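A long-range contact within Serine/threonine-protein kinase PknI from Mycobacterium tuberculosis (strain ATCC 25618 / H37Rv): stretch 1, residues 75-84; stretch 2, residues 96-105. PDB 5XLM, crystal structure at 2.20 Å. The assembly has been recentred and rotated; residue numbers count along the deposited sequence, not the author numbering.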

ATOM      1  N   THR A  75       2.778 -20.928  -6.828  1.00 47.60           N
ATOM      2  CA  THR A  75       1.603 -20.856  -5.969  1.00 48.91           C
ATOM      3  C   THR A  75       1.247 -19.451  -5.504  1.00 40.48           C
ATOM      4  O   THR A  75       0.059 -19.158  -5.343  1.00 43.76           O
ATOM      5  N   GLU A  76       2.225 -18.573  -5.282  1.00 35.89           N
ATOM      6  CA  GLU A  76       1.957 -17.260  -4.710  1.00 36.63           C
ATOM      7  C   GLU A  76       2.708 -16.177  -5.471  1.00 30.77           C
ATOM      8  O   GLU A  76       3.747 -16.431  -6.085  1.00 34.53           O
ATOM      9  N   CYS A  77       2.169 -14.961  -5.417  1.00 31.27           N
ATOM     10  CA  CYS A  77       2.832 -13.769  -5.929  1.00 33.85           C
ATOM     11  C   CYS A  77       3.014 -12.778  -4.787  1.00 36.04           C
ATOM     12  O   CYS A  77       2.049 -12.435  -4.096  1.00 33.70           O
ATOM     13  N   LEU A  78       4.249 -12.326  -4.591  1.00 38.69           N
ATOM     14  CA  LEU A  78       4.579 -11.353  -3.562  1.00 34.50           C
ATOM     15  C   LEU A  78       5.112 -10.083  -4.205  1.00 37.35           C
ATOM     16  O   LEU A  78       5.756 -10.122  -5.257  1.00 34.41           O
ATOM     17  N   ALA A  79       4.848  -8.954  -3.555  1.00 29.84           N
ATOM     18  CA  ALA A  79       5.308  -7.658  -4.024  1.00 29.54           C
ATOM     19  C   ALA A  79       5.957  -6.922  -2.865  1.00 29.83           C
ATOM     20  O   ALA A  79       5.401  -6.877  -1.763  1.00 37.81           O
ATOM     21  N   ALA A  80       7.134  -6.360  -3.113  1.00 29.66           N
ATOM     22  CA  ALA A  80       7.840  -5.540  -2.145  1.00 30.09           C
ATOM     23  C   ALA A  80       7.889  -4.108  -2.651  1.00 29.90           C
ATOM     24  O   ALA A  80       8.092  -3.871  -3.845  1.00 31.86           O
ATOM     25  N   ALA A  81       7.695  -3.157  -1.746  1.00 30.25           N
ATOM     26  CA  ALA A  81       7.655  -1.749  -2.111  1.00 30.37           C
ATOM     27  C   ALA A  81       8.552  -0.951  -1.178  1.00 30.71           C
ATOM     28  O   ALA A  81       8.392  -1.015   0.047  1.00 31.29           O
ATOM     29  N   THR A  82       9.491  -0.205  -1.755  1.00 30.81           N
ATOM     30  CA  THR A  82      10.342   0.697  -0.995  1.00 36.52           C
ATOM     31  C   THR A  82       9.931   2.131  -1.296  1.00 37.15           C
ATOM     32  O   THR A  82       9.638   2.473  -2.445  1.00 31.75           O
ATOM     33  N   MET A  83       9.894   2.958  -0.257  1.00 31.92           N
ATOM     34  CA  MET A  83       9.368   4.309  -0.391  1.00 32.47           C
ATOM     35  C   MET A  83      10.372   5.221  -1.084  1.00 36.43           C
ATOM     36  O   MET A  83      11.571   5.190  -0.794  1.00 36.49           O
ATOM     37  N   LEU A  84       9.869   6.031  -2.006  1.00 45.47           N
ATOM     38  CA  LEU A  84      10.668   7.021  -2.706  1.00 47.57           C
ATOM     39  C   LEU A  84      10.475   8.388  -2.059  1.00 49.09           C
ATOM     40  O   LEU A  84       9.560   8.606  -1.261  1.00 47.00           O
ATOM     41  N   PRO A  96      15.891   6.285   5.587  1.00 86.93           N
ATOM     42  CA  PRO A  96      15.378   5.029   5.029  1.00 79.32           C
ATOM     43  C   PRO A  96      14.120   4.564   5.747  1.00 75.25           C
ATOM     44  O   PRO A  96      14.011   4.646   6.972  1.00 74.70           O
ATOM     45  N   VAL A  97      13.164   4.076   4.961  1.00 66.71           N
ATOM     46  CA  VAL A  97      11.916   3.520   5.464  1.00 58.54           C
ATOM     47  C   VAL A  97      11.882   2.043   5.102  1.00 56.15           C
ATOM     48  O   VAL A  97      12.224   1.664   3.976  1.00 60.13           O
ATOM     49  N   ARG A  98      11.479   1.213   6.059  1.00 61.90           N
ATOM     50  CA  ARG A  98      11.447  -0.222   5.824  1.00 67.98           C
ATOM     51  C   ARG A  98      10.455  -0.553   4.710  1.00 62.52           C
ATOM     52  O   ARG A  98       9.369   0.036   4.647  1.00 62.13           O
ATOM     53  N   PRO A  99      10.798  -1.471   3.811  1.00 55.86           N
ATOM     54  CA  PRO A  99       9.853  -1.860   2.762  1.00 51.09           C
ATOM     55  C   PRO A  99       8.731  -2.721   3.320  1.00 46.80           C
ATOM     56  O   PRO A  99       8.929  -3.526   4.231  1.00 56.44           O
ATOM     57  N   PHE A 100       7.538  -2.540   2.762  1.00 40.64           N
ATOM     58  CA  PHE A 100       6.392  -3.360   3.124  1.00 38.98           C
ATOM     59  C   PHE A 100       6.078  -4.327   1.991  1.00 30.97           C
ATOM     60  O   PHE A 100       6.397  -4.081   0.825  1.00 32.71           O
ATOM     61  N   LEU A 101       5.457  -5.444   2.354  1.00 31.34           N
ATOM     62  CA  LEU A 101       5.226  -6.545   1.433  1.00 28.71           C
ATOM     63  C   LEU A 101       3.735  -6.722   1.195  1.00 32.23           C
ATOM     64  O   LEU A 101       2.923  -6.517   2.102  1.00 31.16           O
ATOM     65  N   MET A 102       3.378  -7.104  -0.028  1.00 25.46           N
ATOM     66  CA  MET A 102       2.000  -7.424  -0.369  1.00 34.67           C
ATOM     67  C   MET A 102       1.940  -8.805  -1.003  1.00 23.04           C
ATOM     68  O   MET A 102       2.822  -9.183  -1.780  1.00 32.75           O
ATOM     69  N   GLN A 103       0.898  -9.554  -0.659  1.00 23.03           N
ATOM     70  CA  GLN A 103       0.662 -10.885  -1.197  1.00 23.32           C
ATOM     71  C   GLN A 103      -0.661 -10.879  -1.945  1.00 20.46           C
ATOM     72  O   GLN A 103      -1.675 -10.416  -1.412  1.00 20.85           O
ATOM     73  N   PHE A 104      -0.651 -11.377  -3.179  1.00 19.34           N
ATOM     74  CA  PHE A 104      -1.880 -11.457  -3.954  1.00 23.73           C
ATOM     75  C   PHE A 104      -2.649 -12.713  -3.573  1.00 24.58           C
ATOM     76  O   PHE A 104      -2.089 -13.815  -3.540  1.00 24.35           O
ATOM     77  N   GLY A 105      -3.933 -12.540  -3.280  1.00 22.40           N
ATOM     78  CA  GLY A 105      -4.793 -13.636  -2.886  1.00 19.42           C
ATOM     79  C   GLY A 105      -6.236 -13.187  -2.826  1.00 24.96           C
ATOM     80  O   GLY A 105      -6.519 -12.058  -2.412  1.00 21.98           O
TER

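Two neighbouring antiparallel strands of one β-sheet meet here, joined by backbone hydrogen bonds and padded by small or apolar side chains, with a water taking over where the pairing ends. The ladder runs from F104 N to C77 O (3.0 Å), through the reciprocal pair A79 N to M102 O and M102 N to A79 O (both 2.7 Å), to A81 N to F100 O (3.0 Å) and F100 N to A81 O (3.2 Å). Because successive residues of a strand alternate between the faces, the side chains sort into two sets.

On one face lie A79, M102, A81 and F100. The two alanines are buried, and their methyl groups take up little room beside larger partners: A79 CB lies 4.3 Å from M102 CB, while M102, with chi1 m and chi2 t, carries its end away from the first stretch. F100, chi1 p, does the reverse; its ring comes nearer the neighbouring strand, bringing CE1 to 3.5 Å from A81 CB in an oblique approach.

The other face holds L78, Q103, A80 and L101. L101 (m, t) sets CD2 3.8 Å from A80 CB, a branched side chain covering a small one. L78, also m, t, rests CD2 3.6 Å from Q103 CB, using the aliphatic part of the exposed glutamine. The extended Q103 (t, t) brings NE2 within 3.2 Å of E76 OE1, but the angle is too poor for a hydrogen bond.

Near the other end, V97 (t) points toward the first stretch, and its CG2 lies 4.2 Å from M83 SD, an apolar contact suited to the long, flexible methionine, here t, t, t. Nearby, a water accepts from M83 N (3.1 Å) and donates weakly to V97 O (2.7 Å) and R98 O (2.6 Å), bridging backbones that no longer pair directly.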

ATOM      1  CB  THR A  75       1.791 -21.751  -4.735  1.00 47.64           C
ATOM      2  OG1 THR A  75       3.063 -21.481  -4.132  1.00 50.48           O
ATOM      3  CG2 THR A  75       1.721 -23.221  -5.129  1.00 51.26           C
ATOM      4  CB  GLU A  76       2.349 -17.202  -3.228  1.00 41.86           C
ATOM      5  CG  GLU A  76       1.580 -18.161  -2.335  1.00 67.04           C
ATOM      6  CD  GLU A  76       2.002 -18.063  -0.880  1.00 80.35           C
ATOM      7  OE1 GLU A  76       2.885 -17.231  -0.573  1.00 80.05           O
ATOM      8  OE2 GLU A  76       1.454 -18.815  -0.044  1.00 81.18           O
ATOM      9  CB  CYS A  77       2.033 -13.123  -7.063  1.00 40.51           C
ATOM     10  SG  CYS A  77       2.104 -13.973  -8.658  1.00 45.18           S
ATOM     11  CB  LEU A  78       5.619 -11.903  -2.584  1.00 35.13           C
ATOM     12  CG  LEU A  78       5.252 -13.167  -1.811  1.00 38.89           C
ATOM     13  CD1 LEU A  78       6.425 -13.602  -0.952  1.00 42.95           C
ATOM     14  CD2 LEU A  78       4.021 -12.930  -0.959  1.00 34.80           C
ATOM     15  CB  ALA A  79       4.152  -6.833  -4.600  1.00 30.07           C
ATOM     16  CB  ALA A  80       9.255  -6.065  -1.907  1.00 31.78           C
ATOM     17  CB  ALA A  81       6.223  -1.206  -2.060  1.00 31.04           C
ATOM     18  CB  THR A  82      11.827   0.469  -1.301  1.00 44.65           C
ATOM     19  OG1 THR A  82      12.615   1.422  -0.567  1.00 60.18           O
ATOM     20  CG2 THR A  82      12.112   0.603  -2.793  1.00 43.71           C
ATOM     21  CB  MET A  83       9.008   4.877   0.979  1.00 34.65           C
ATOM     22  CG  MET A  83       8.131   6.112   0.926  1.00 40.50           C
ATOM     23  SD  MET A  83       7.613   6.637   2.571  1.00 50.01           S
ATOM     24  CE  MET A  83       6.489   7.974   2.179  1.00 56.77           C
ATOM     25  CB  LEU A  84      10.289   7.057  -4.189  1.00 46.34           C
ATOM     26  CG  LEU A  84      10.367   5.721  -4.937  1.00 45.52           C
ATOM     27  CD1 LEU A  84       9.831   5.880  -6.349  1.00 45.36           C
ATOM     28  CD2 LEU A  84      11.793   5.183  -4.958  1.00 46.10           C
ATOM     29  CB  PRO A  96      16.537   4.048   5.239  1.00 78.92           C
ATOM     30  CG  PRO A  96      17.747   4.911   5.268  1.00 82.38           C
ATOM     31  CD  PRO A  96      17.320   6.189   5.933  1.00 87.08           C
ATOM     32  CB  VAL A  97      10.691   4.260   4.885  1.00 57.23           C
ATOM     33  CG1 VAL A  97       9.397   3.635   5.391  1.00 57.62           C
ATOM     34  CG2 VAL A  97      10.749   5.738   5.239  1.00 58.07           C
ATOM     35  CB  ARG A  98      11.080  -0.973   7.107  1.00 83.14           C
ATOM     36  CG  ARG A  98       9.943  -0.359   7.927  1.00 96.44           C
ATOM     37  CD  ARG A  98       8.578  -0.926   7.546  1.00101.96           C
ATOM     38  NE  ARG A  98       7.567  -0.655   8.566  1.00104.60           N
ATOM     39  CZ  ARG A  98       6.273  -0.926   8.429  1.00100.81           C
ATOM     40  NH1 ARG A  98       5.820  -1.470   7.308  1.00 96.46           N
ATOM     41  NH2 ARG A  98       5.427  -0.647   9.413  1.00101.54           N
ATOM     42  CB  PRO A  99      10.725  -2.651   1.782  1.00 52.79           C
ATOM     43  CG  PRO A  99      11.801  -3.233   2.649  1.00 55.62           C
ATOM     44  CD  PRO A  99      12.081  -2.188   3.702  1.00 58.50           C
ATOM     45  CB  PHE A 100       5.167  -2.496   3.470  1.00 34.87           C
ATOM     46  CG  PHE A 100       4.449  -1.925   2.274  1.00 37.15           C
ATOM     47  CD1 PHE A 100       4.856  -0.726   1.710  1.00 33.53           C
ATOM     48  CD2 PHE A 100       3.345  -2.569   1.739  1.00 35.86           C
ATOM     49  CE1 PHE A 100       4.186  -0.193   0.622  1.00 34.82           C
ATOM     50  CE2 PHE A 100       2.676  -2.043   0.648  1.00 32.77           C
ATOM     51  CZ  PHE A 100       3.097  -0.853   0.091  1.00 38.60           C
ATOM     52  CB  LEU A 101       5.826  -7.844   1.982  1.00 37.67           C
ATOM     53  CG  LEU A 101       7.226  -7.713   2.590  1.00 52.00           C
ATOM     54  CD1 LEU A 101       7.677  -9.026   3.212  1.00 57.39           C
ATOM     55  CD2 LEU A 101       8.231  -7.241   1.544  1.00 48.68           C
ATOM     56  CB  MET A 102       1.388  -6.387  -1.316  1.00 23.43           C
ATOM     57  CG  MET A 102       1.492  -4.961  -0.822  1.00 24.65           C
ATOM     58  SD  MET A 102       0.453  -3.815  -1.744  1.00 24.49           S
ATOM     59  CE  MET A 102      -1.158  -4.202  -1.064  1.00 28.47           C
ATOM     60  CB  GLN A 103       0.643 -11.932  -0.079  1.00 24.16           C
ATOM     61  CG  GLN A 103       0.395 -13.351  -0.554  1.00 35.95           C
ATOM     62  CD  GLN A 103       0.570 -14.371   0.556  1.00 49.03           C
ATOM     63  OE1 GLN A 103       0.955 -14.029   1.677  1.00 55.74           O
ATOM     64  NE2 GLN A 103       0.287 -15.632   0.250  1.00 49.12           N
ATOM     65  CB  PHE A 104      -1.596 -11.451  -5.453  1.00 19.23           C
ATOM     66  CG  PHE A 104      -2.818 -11.196  -6.295  1.00 23.81           C
ATOM     67  CD1 PHE A 104      -3.225  -9.902  -6.566  1.00 26.13           C
ATOM     68  CD2 PHE A 104      -3.568 -12.248  -6.800  1.00 29.22           C
ATOM     69  CE1 PHE A 104      -4.353  -9.656  -7.332  1.00 31.51           C
ATOM     70  CE2 PHE A 104      -4.697 -12.010  -7.570  1.00 25.85           C
ATOM     71  CZ  PHE A 104      -5.091 -10.710  -7.836  1.00 23.87           C
TER
HETATM   72  O   HOH W   1       9.896   1.537   2.535  1.00 44.46           O